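Local coordinates for protein glycoside Hydrolase (Bacteroides plebeius, PDB 5T3B) that probably hydrolyses glycosidic bonds in carbohydrates, as a family 50 glycoside hydrolase of a subfamily enriched in human gut Bacteroidetes, at residues Y122-A127 / G160-C165; F129-N134 / D146-K151; G139-S144 / N454-T459. All blocks are in the same frame, centred on the assembly; numbering follows the deposited sequence. Where two conformers were deposited one is given.

Interaction 1: Y122-A127 / G160-C165; sequences YVRGIA and GFHSVC
Ile126 places CG1 opposite its own carbonyl carbon (chi1 -61°), and Phe161 does the same with CG (chi1 -71°), which brings the two side chains together at about a right angle. Ile126 CD1 stands over the middle of the Phe161 ring, 3.6 Å from its centroid, in a CH-pi contact. The edge of the same ring faces Arg124 O and Gly125 N. The backbones pair as parallel strands. Ile126 N donates to Ser163 O at 2.9 Å, and Cys165 N donates to Ile126 O at 3.0 Å. Just before the paired residues, His162 N meets Arg124 O at 2.9 Å in a nearly straight bond (168°). Gly125 suits its place, because a beta carbon there would lie tight against Cys165 SG. Helices 135-141 and 145-158 lie between these strands in the chain, and Gly160 follows the second with a Schellman motif. The pairing is consistent with neighbouring strands of the (beta/alpha)8 barrel of this family. The Arg124 side chain runs past Gly160 O, which lies over one guanidinium face. NE and NH2 of Arg124 grip Tyr122 O side-on, at 2.9 and 3.0 Å. Tyr79 OH bonds both Arg124 NH1 and His162 NE2, and Asn469 O and Gly87 O take further N-H groups of the arginine. The buried guanidinium is thus met by carbonyl and hydroxyl oxygens, which probably offset its positive charge in place of solvent.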
loop_
_atom_site.group_PDB
_atom_site.type_symbol
_atom_site.label_atom_id
_atom_site.label_comp_id
_atom_site.label_asym_id
_atom_site.label_seq_id
_atom_site.Cartn_x
_atom_site.Cartn_y
_atom_site.Cartn_z
ATOM N N TYR A 122 0.495 -6.313 12.654
ATOM C CA TYR A 122 0.142 -6.674 11.304
ATOM C C TYR A 122 -0.622 -5.506 10.727
ATOM O O TYR A 122 -1.673 -5.119 11.253
ATOM C CB TYR A 122 -0.644 -7.985 11.242
ATOM C CG TYR A 122 -0.699 -8.499 9.832
ATOM C CD1 TYR A 122 0.361 -9.172 9.274
ATOM C CD2 TYR A 122 -1.765 -8.189 8.984
ATOM C CE1 TYR A 122 0.350 -9.577 7.960
ATOM C CE2 TYR A 122 -1.749 -8.571 7.648
ATOM C CZ TYR A 122 -0.691 -9.297 7.136
ATOM O OH TYR A 122 -0.694 -9.681 5.830
ATOM N N VAL A 123 -0.104 -4.888 9.659
ATOM C CA VAL A 123 -0.685 -3.629 9.209
ATOM C C VAL A 123 -2.071 -3.878 8.611
ATOM O O VAL A 123 -2.217 -4.667 7.663
ATOM C CB VAL A 123 0.189 -2.907 8.167
ATOM C CG1 VAL A 123 -0.462 -1.617 7.753
ATOM C CG2 VAL A 123 1.579 -2.655 8.748
ATOM N N ARG A 124 -3.090 -3.173 9.147
ATOM C CA ARG A 124 -4.446 -3.140 8.594
ATOM C C ARG A 124 -4.866 -1.690 8.584
ATOM O O ARG A 124 -5.206 -1.130 9.607
ATOM C CB ARG A 124 -5.366 -4.038 9.402
ATOM C CG ARG A 124 -5.140 -5.532 9.165
ATOM C CD ARG A 124 -5.396 -6.378 10.405
ATOM N NE ARG A 124 -4.391 -6.038 11.416
ATOM C CZ ARG A 124 -4.563 -6.032 12.727
ATOM N NH1 ARG A 124 -5.627 -6.608 13.270
ATOM N NH2 ARG A 124 -3.649 -5.444 13.481
ATOM N N GLY A 125 -4.730 -1.073 7.400
ATOM C CA GLY A 125 -4.949 0.323 7.249
ATOM C C GLY A 125 -6.102 0.695 6.326
ATOM O O GLY A 125 -6.627 -0.132 5.599
ATOM N N ILE A 126 -6.433 1.980 6.406
ATOM C CA ILE A 126 -7.447 2.596 5.563
ATOM C C ILE A 126 -6.820 3.801 4.859
ATOM O O ILE A 126 -6.164 4.622 5.514
ATOM C CB ILE A 126 -8.661 3.038 6.394
ATOM C CG1 ILE A 126 -9.305 1.872 7.054
ATOM C CG2 ILE A 126 -9.617 3.874 5.529
ATOM C CD1 ILE A 126 -10.084 1.044 6.174
ATOM N N ALA A 127 -6.969 3.879 3.548
ATOM C CA ALA A 127 -6.419 4.986 2.784
ATOM C C ALA A 127 -7.357 6.206 2.773
ATOM O O ALA A 127 -8.591 6.083 2.915
ATOM C CB ALA A 127 -6.141 4.572 1.339
ATOM N N GLY A 160 -10.866 -4.024 13.364
ATOM C CA GLY A 160 -9.472 -4.475 13.250
ATOM C C GLY A 160 -8.607 -3.684 12.297
ATOM O O GLY A 160 -7.573 -4.208 11.862
ATOM N N PHE A 161 -8.964 -2.419 12.056
ATOM C CA PHE A 161 -8.086 -1.475 11.362
ATOM C C PHE A 161 -7.498 -0.530 12.402
ATOM O O PHE A 161 -8.222 0.004 13.230
ATOM C CB PHE A 161 -8.864 -0.657 10.318
ATOM C CG PHE A 161 -9.299 -1.411 9.099
ATOM C CD1 PHE A 161 -8.391 -1.750 8.084
ATOM C CD2 PHE A 161 -10.611 -1.793 8.920
ATOM C CE1 PHE A 161 -8.820 -2.401 6.949
ATOM C CE2 PHE A 161 -11.042 -2.401 7.780
ATOM C CZ PHE A 161 -10.138 -2.732 6.784
ATOM N N HIS A 162 -6.211 -0.211 12.210
ATOM C CA HIS A 162 -5.470 0.594 13.206
ATOM C C HIS A 162 -4.658 1.721 12.678
ATOM O O HIS A 162 -4.108 2.497 13.437
ATOM C CB HIS A 162 -4.622 -0.319 14.086
ATOM C CG HIS A 162 -5.428 -1.350 14.838
ATOM N ND1 HIS A 162 -6.013 -1.076 16.054
ATOM C CD2 HIS A 162 -5.832 -2.605 14.511
ATOM C CE1 HIS A 162 -6.677 -2.144 16.447
ATOM N NE2 HIS A 162 -6.626 -3.068 15.516
ATOM N N SER A 163 -4.553 1.801 11.343
ATOM C CA SER A 163 -3.749 2.812 10.710
ATOM C C SER A 163 -4.494 3.519 9.581
ATOM O O SER A 163 -5.422 2.891 8.988
ATOM C CB SER A 163 -2.482 2.229 10.131
ATOM O OG SER A 163 -1.693 1.548 11.087
ATOM N N VAL A 164 -4.062 4.745 9.312
ATOM C CA VAL A 164 -4.536 5.446 8.138
ATOM C C VAL A 164 -3.312 5.752 7.298
ATOM O O VAL A 164 -2.303 6.267 7.815
ATOM C CB VAL A 164 -5.367 6.688 8.497
ATOM C CG1 VAL A 164 -6.677 6.229 9.090
ATOM C CG2 VAL A 164 -4.645 7.649 9.394
ATOM N N CYS A 165 -3.361 5.457 6.013
ATOM C CA CYS A 165 -2.187 5.461 5.155
ATOM C C CYS A 165 -2.496 6.139 3.861
ATOM O O CYS A 165 -3.249 5.588 3.053
ATOM C CB CYS A 165 -1.674 4.040 4.919
ATOM S SG CYS A 165 -1.336 3.031 6.393
#

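Interaction 2: F129-N134 / D146-K151; sequences FRMDGN and DDWVAK
This is a hydrophobic contact in which the Trp148 indole of helix 145-158 lies between Phe129 and Met131 of the loop after strand 120-126. Phe129 covers one face of the indole. The two rings form an offset stack, with the Phe129 and Trp148 six-membered ring centroids 4.0 Å apart and the planes only 8° from parallel. The fit is snug, since Phe129 CZ comes within 3.2 Å of Trp148 CZ2. Trp148 extends from the helix with CG anti to its backbone N (chi1 170°), and this sends the indole into the loop. Met131 lies on the opposite face. Its CG sits over the middle of the six-membered ring, 3.4 Å from the centroid, in a CH-pi contact. Its SD follows at 4.1 Å from the same centroid, a Met-aromatic contact. The bend at chi3 (-77°) then turns CE toward the ring, 3.9 Å from Trp148 CZ3. Trp148 NE1 is satisfied by Tyr440 OH. A leucine in place of Trp148 would probably leave Phe129 and Met131 without their shared flat partner and Tyr440 OH without its N-H mate. Other aromatic side chains surround it. Phe138 of helix 135-141 and Tyr142 meet the indole edge-to-face. Phe129 also touches Phe156, later on helix 145-158, and Val176 of helix 169-182, which Val149 meets too through Tyr179.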
loop_
_atom_site.group_PDB
_atom_site.type_symbol
_atom_site.label_atom_id
_atom_site.label_comp_id
_atom_site.label_asym_id
_atom_site.label_seq_id
_atom_site.Cartn_x
_atom_site.Cartn_y
_atom_site.Cartn_z
ATOM N N PHE A 129 -8.004 8.917 4.627
ATOM C CA PHE A 129 -8.793 9.275 5.782
ATOM C C PHE A 129 -8.792 10.831 5.855
ATOM O O PHE A 129 -7.860 11.499 6.329
ATOM C CB PHE A 129 -8.216 8.692 7.055
ATOM C CG PHE A 129 -9.007 8.984 8.282
ATOM C CD1 PHE A 129 -10.319 8.536 8.429
ATOM C CD2 PHE A 129 -8.462 9.739 9.320
ATOM C CE1 PHE A 129 -11.057 8.825 9.559
ATOM C CE2 PHE A 129 -9.221 10.051 10.426
ATOM C CZ PHE A 129 -10.524 9.596 10.522
ATOM N N ARG A 130 -9.903 11.388 5.374
ATOM C CA ARG A 130 -10.102 12.820 5.202
ATOM C C ARG A 130 -11.594 13.073 5.230
ATOM O O ARG A 130 -12.413 12.151 5.041
ATOM C CB ARG A 130 -9.443 13.347 3.947
ATOM C CG ARG A 130 -9.938 12.759 2.714
ATOM C CD ARG A 130 -9.070 13.284 1.544
ATOM N NE ARG A 130 -9.478 14.665 1.345
ATOM C CZ ARG A 130 -9.329 15.303 0.190
ATOM N NH1 ARG A 130 -8.733 14.706 -0.857
ATOM N NH2 ARG A 130 -9.790 16.527 0.071
ATOM N N MET A 131 -11.961 14.316 5.521
ATOM C CA MET A 131 -13.380 14.709 5.604
ATOM C C MET A 131 -13.918 15.097 4.270
ATOM O O MET A 131 -14.236 16.238 4.041
ATOM C CB MET A 131 -13.560 15.821 6.660
ATOM C CG MET A 131 -13.245 15.293 8.075
ATOM S SD MET A 131 -13.037 16.623 9.298
ATOM C CE MET A 131 -11.408 17.184 8.885
ATOM N N ASP A 132 -13.984 14.124 3.364
ATOM C CA ASP A 132 -14.352 14.411 1.953
ATOM C C ASP A 132 -15.634 13.713 1.524
ATOM O O ASP A 132 -15.818 13.295 0.393
ATOM C CB ASP A 132 -13.151 14.233 1.005
ATOM C CG ASP A 132 -12.782 12.827 0.756
ATOM O OD1 ASP A 132 -13.195 11.956 1.480
ATOM O OD2 ASP A 132 -12.003 12.616 -0.188
ATOM N N GLY A 133 -16.566 13.636 2.489
ATOM C CA GLY A 133 -17.915 13.233 2.216
ATOM C C GLY A 133 -18.883 14.386 2.259
ATOM O O GLY A 133 -18.487 15.557 2.268
ATOM N N ASN A 134 -20.160 14.040 2.299
ATOM C CA ASN A 134 -21.230 15.071 2.321
ATOM C C ASN A 134 -21.110 15.884 3.623
ATOM O O ASN A 134 -21.147 15.324 4.715
ATOM C CB ASN A 134 -22.583 14.377 2.216
ATOM C CG ASN A 134 -23.705 15.358 2.230
ATOM O OD1 ASN A 134 -24.023 15.904 3.238
ATOM N ND2 ASN A 134 -24.269 15.649 1.115
ATOM N N ASP A 146 -11.812 16.824 16.020
ATOM C CA ASP A 146 -11.410 15.857 17.053
ATOM C C ASP A 146 -12.403 14.703 17.227
ATOM O O ASP A 146 -12.018 13.523 17.356
ATOM C CB ASP A 146 -11.197 16.626 18.368
ATOM C CG ASP A 146 -10.903 15.725 19.575
ATOM O OD1 ASP A 146 -9.879 15.039 19.587
ATOM O OD2 ASP A 146 -11.738 15.626 20.510
ATOM N N ASP A 147 -13.691 15.075 17.269
ATOM C CA ASP A 147 -14.719 14.049 17.397
ATOM C C ASP A 147 -14.673 13.046 16.243
ATOM O O ASP A 147 -14.870 11.864 16.438
ATOM C CB ASP A 147 -16.097 14.734 17.527
ATOM C CG ASP A 147 -17.215 13.800 17.912
ATOM O OD1 ASP A 147 -17.068 13.054 18.896
ATOM O OD2 ASP A 147 -18.271 13.870 17.222
ATOM N N TRP A 148 -14.452 13.573 15.049
ATOM C CA TRP A 148 -14.304 12.731 13.879
ATOM C C TRP A 148 -13.131 11.738 14.024
ATOM O O TRP A 148 -13.297 10.544 13.810
ATOM C CB TRP A 148 -14.195 13.594 12.646
ATOM C CG TRP A 148 -13.801 12.860 11.389
ATOM C CD1 TRP A 148 -14.537 11.940 10.697
ATOM C CD2 TRP A 148 -12.574 12.979 10.652
ATOM N NE1 TRP A 148 -13.861 11.500 9.596
ATOM C CE2 TRP A 148 -12.652 12.105 9.562
ATOM C CE3 TRP A 148 -11.409 13.737 10.856
ATOM C CZ2 TRP A 148 -11.608 12.007 8.638
ATOM C CZ3 TRP A 148 -10.361 13.632 9.963
ATOM C CH2 TRP A 148 -10.467 12.749 8.901
ATOM N N VAL A 149 -11.983 12.232 14.451
ATOM C CA VAL A 149 -10.834 11.326 14.619
ATOM C C VAL A 149 -11.119 10.309 15.711
ATOM O O VAL A 149 -10.865 9.109 15.572
ATOM C CB VAL A 149 -9.485 12.017 14.814
ATOM C CG1 VAL A 149 -8.409 10.955 14.828
ATOM C CG2 VAL A 149 -9.237 13.059 13.741
ATOM N N ALA A 150 -11.674 10.786 16.835
ATOM C CA ALA A 150 -11.901 9.876 17.961
ATOM C C ALA A 150 -12.894 8.786 17.627
ATOM O O ALA A 150 -12.701 7.589 17.937
ATOM C CB ALA A 150 -12.347 10.697 19.145
ATOM N N LYS A 151 -14.025 9.204 17.042
ATOM C CA LYS A 151 -14.996 8.223 16.670
ATOM C C LYS A 151 -14.472 7.255 15.645
ATOM O O LYS A 151 -14.794 6.064 15.679
ATOM C CB LYS A 151 -16.247 8.908 16.135
ATOM C CG LYS A 151 -17.171 9.481 17.203
ATOM C CD LYS A 151 -18.275 10.381 16.585
ATOM C CE LYS A 151 -19.374 10.634 17.602
ATOM N NZ LYS A 151 -20.177 11.826 17.199
#

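Interaction 3: G139-S144 / N454-T459; sequences GKLYSS and NYKPYT
An offset edge-to-face tyrosine pair, backed by a bridging water, joins the end of helix 135-141 to the loop between strand 432-437 and helix 459-469. The fold thus brings an early helix against a loop close to the C-terminus. Tyr142 is the first residue to leave the helical path. It turns the edge of its ring toward the face of Tyr455. The Tyr142 and Tyr455 ring centroids are 5.6 Å apart and the planes stand at 71°. The touching atoms are Tyr142 CE1 and Tyr455 CD1, at 3.9 Å. Tyr455 has a left-handed helical backbone (phi 65°), unusual for a residue with a side chain. With CG opposite its carbonyl carbon (chi1 -60°), its ring reaches toward the 129-134 loop, where Tyr455 OH accepts a hydrogen bond from Gly133 N. The ring is therefore fixed at both ends, by its backbone and by its hydroxyl. Leu141, on the last turn of the helix, adds an apolar contact beside the pair. Its CD1 methyl lies 3.9 Å from Tyr455 CB and 3.5 Å from Asn454 O, so one methyl group meets three successive residues, the third through Lys456 CE at 3.9 Å. The loop side is steadied by Asp452 OD1, which accepts a bond from Lys456 N. The polar end of Tyr142 is tied to the loop indirectly. One water lies 2.8 Å from Tyr142 OH and donates a hydrogen bond to Tyr455 O at 2.7 Å.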
loop_
_atom_site.group_PDB
_atom_site.type_symbol
_atom_site.label_atom_id
_atom_site.label_comp_id
_atom_site.label_asym_id
_atom_site.label_seq_id
_atom_site.Cartn_x
_atom_site.Cartn_y
_atom_site.Cartn_z
ATOM N N GLY A 139 -21.782 16.982 9.624
ATOM C CA GLY A 139 -22.193 17.770 10.760
ATOM C C GLY A 139 -23.140 17.094 11.687
ATOM O O GLY A 139 -23.168 17.380 12.876
ATOM N N LYS A 140 -23.949 16.215 11.163
ATOM C CA LYS A 140 -24.912 15.443 11.972
ATOM C C LYS A 140 -24.222 14.318 12.732
ATOM O O LYS A 140 -24.726 13.893 13.784
ATOM C CB LYS A 140 -26.019 14.867 11.100
ATOM C CG LYS A 140 -26.872 15.922 10.461
ATOM C CD LYS A 140 -27.900 15.232 9.546
ATOM C CE LYS A 140 -28.570 16.161 8.581
ATOM N NZ LYS A 140 -29.321 15.328 7.629
ATOM N N LEU A 141 -23.117 13.803 12.204
ATOM C CA LEU A 141 -22.463 12.641 12.787
ATOM C C LEU A 141 -21.245 12.951 13.646
ATOM O O LEU A 141 -20.839 12.092 14.438
ATOM C CB LEU A 141 -22.063 11.669 11.673
ATOM C CG LEU A 141 -23.276 11.018 10.953
ATOM C CD1 LEU A 141 -22.820 10.293 9.702
ATOM C CD2 LEU A 141 -24.000 10.067 11.855
ATOM N N TYR A 142 -20.657 14.121 13.452
ATOM C CA TYR A 142 -19.410 14.489 14.118
ATOM C C TYR A 142 -19.492 15.944 14.510
ATOM O O TYR A 142 -19.840 16.766 13.680
ATOM C CB TYR A 142 -18.199 14.278 13.183
ATOM C CG TYR A 142 -18.088 12.910 12.572
ATOM C CD1 TYR A 142 -18.569 12.686 11.277
ATOM C CD2 TYR A 142 -17.602 11.824 13.252
ATOM C CE1 TYR A 142 -18.495 11.419 10.701
ATOM C CE2 TYR A 142 -17.528 10.550 12.644
ATOM C CZ TYR A 142 -17.991 10.370 11.337
ATOM O OH TYR A 142 -17.915 9.173 10.732
ATOM N N SER A 143 -19.129 16.239 15.758
ATOM C CA SER A 143 -19.304 17.570 16.289
ATOM C C SER A 143 -18.100 18.474 16.112
ATOM O O SER A 143 -18.173 19.666 16.339
ATOM C CB SER A 143 -19.695 17.463 17.766
ATOM O OG SER A 143 -18.658 16.894 18.488
ATOM N N SER A 144 -16.988 17.887 15.678
ATOM C CA SER A 144 -15.707 18.601 15.555
ATOM C C SER A 144 -14.760 17.679 14.800
ATOM O O SER A 144 -15.026 16.478 14.674
ATOM C CB SER A 144 -15.104 18.898 16.898
ATOM O OG SER A 144 -14.745 17.766 17.628
ATOM N N ASN A 454 -22.114 9.611 2.668
ATOM C CA ASN A 454 -22.728 10.158 3.877
ATOM C C ASN A 454 -22.160 9.621 5.165
ATOM O O ASN A 454 -22.790 9.721 6.212
ATOM C CB ASN A 454 -24.237 9.997 3.873
ATOM C CG ASN A 454 -24.847 10.620 2.687
ATOM O OD1 ASN A 454 -24.494 11.720 2.281
ATOM N ND2 ASN A 454 -25.730 9.836 2.039
ATOM N N TYR A 455 -20.954 9.063 5.084
ATOM C CA TYR A 455 -20.243 8.531 6.247
ATOM C C TYR A 455 -20.925 7.332 6.898
ATOM O O TYR A 455 -20.680 7.037 8.051
ATOM C CB TYR A 455 -19.911 9.627 7.262
ATOM C CG TYR A 455 -19.056 10.750 6.807
ATOM C CD1 TYR A 455 -17.652 10.728 6.979
ATOM C CD2 TYR A 455 -19.571 11.901 6.169
ATOM C CE1 TYR A 455 -16.881 11.764 6.574
ATOM C CE2 TYR A 455 -18.809 12.947 5.732
ATOM C CZ TYR A 455 -17.424 12.914 5.935
ATOM O OH TYR A 455 -16.580 13.918 5.526
ATOM N N LYS A 456 -21.729 6.596 6.137
ATOM C CA LYS A 456 -22.335 5.374 6.675
ATOM C C LYS A 456 -21.550 4.125 6.287
ATOM O O LYS A 456 -21.374 3.867 5.104
ATOM C CB LYS A 456 -23.755 5.276 6.217
ATOM C CG LYS A 456 -24.631 6.418 6.742
ATOM C CD LYS A 456 -24.292 6.970 8.129
ATOM C CE LYS A 456 -25.522 7.722 8.625
ATOM N NZ LYS A 456 -26.697 6.813 8.582
ATOM N N PRO A 457 -21.086 3.358 7.270
ATOM C CA PRO A 457 -20.349 2.144 6.934
ATOM C C PRO A 457 -21.192 1.168 6.134
ATOM O O PRO A 457 -22.412 0.977 6.387
ATOM C CB PRO A 457 -20.002 1.554 8.285
ATOM C CG PRO A 457 -19.974 2.749 9.220
ATOM C CD PRO A 457 -21.113 3.579 8.728
ATOM N N TYR A 458 -20.537 0.480 5.200
ATOM C CA TYR A 458 -21.149 -0.639 4.512
ATOM C C TYR A 458 -20.999 -1.842 5.427
ATOM O O TYR A 458 -20.000 -2.555 5.376
ATOM C CB TYR A 458 -20.477 -0.824 3.171
ATOM C CG TYR A 458 -20.809 0.190 2.167
ATOM C CD1 TYR A 458 -22.072 0.191 1.535
ATOM C CD2 TYR A 458 -19.898 1.136 1.763
ATOM C CE1 TYR A 458 -22.376 1.127 0.565
ATOM C CE2 TYR A 458 -20.207 2.071 0.774
ATOM C CZ TYR A 458 -21.471 2.058 0.163
ATOM O OH TYR A 458 -21.797 2.937 -0.839
ATOM N N THR A 459 -22.042 -2.100 6.239
ATOM C CA THR A 459 -21.929 -3.076 7.310
ATOM C C THR A 459 -21.699 -4.503 6.826
ATOM O O THR A 459 -21.059 -5.292 7.524
ATOM C CB THR A 459 -23.100 -2.945 8.265
ATOM O OG1 THR A 459 -24.236 -3.244 7.591
ATOM C CG2 THR A 459 -23.292 -1.658 8.734
HETATM O O HOH W 1 -19.565 6.893 10.480
#

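Overall arrangement
The three contacts run outward from the middle of the chain. Interaction 1 lies deepest, and the centre of interaction 2 is about 15 Å from its centre. Interaction 3 is centred about 8 Å from interaction 2. Along the chain, interaction 2 is nested between the two strands of interaction 1, while interaction 3 adds a far later loop. Val164 CG1 packs on Phe129 CB at 3.5 Å, joining interactions 1 and 2. Lys151 NZ reaches Leu141 O at 2.9 Å, a probable hydrogen bond joining interactions 2 and 3. Strand 120-126, helices 135-141 and 145-158 and strand 163-165 are thus bound into one continuous unit with the loop before helix 459-469.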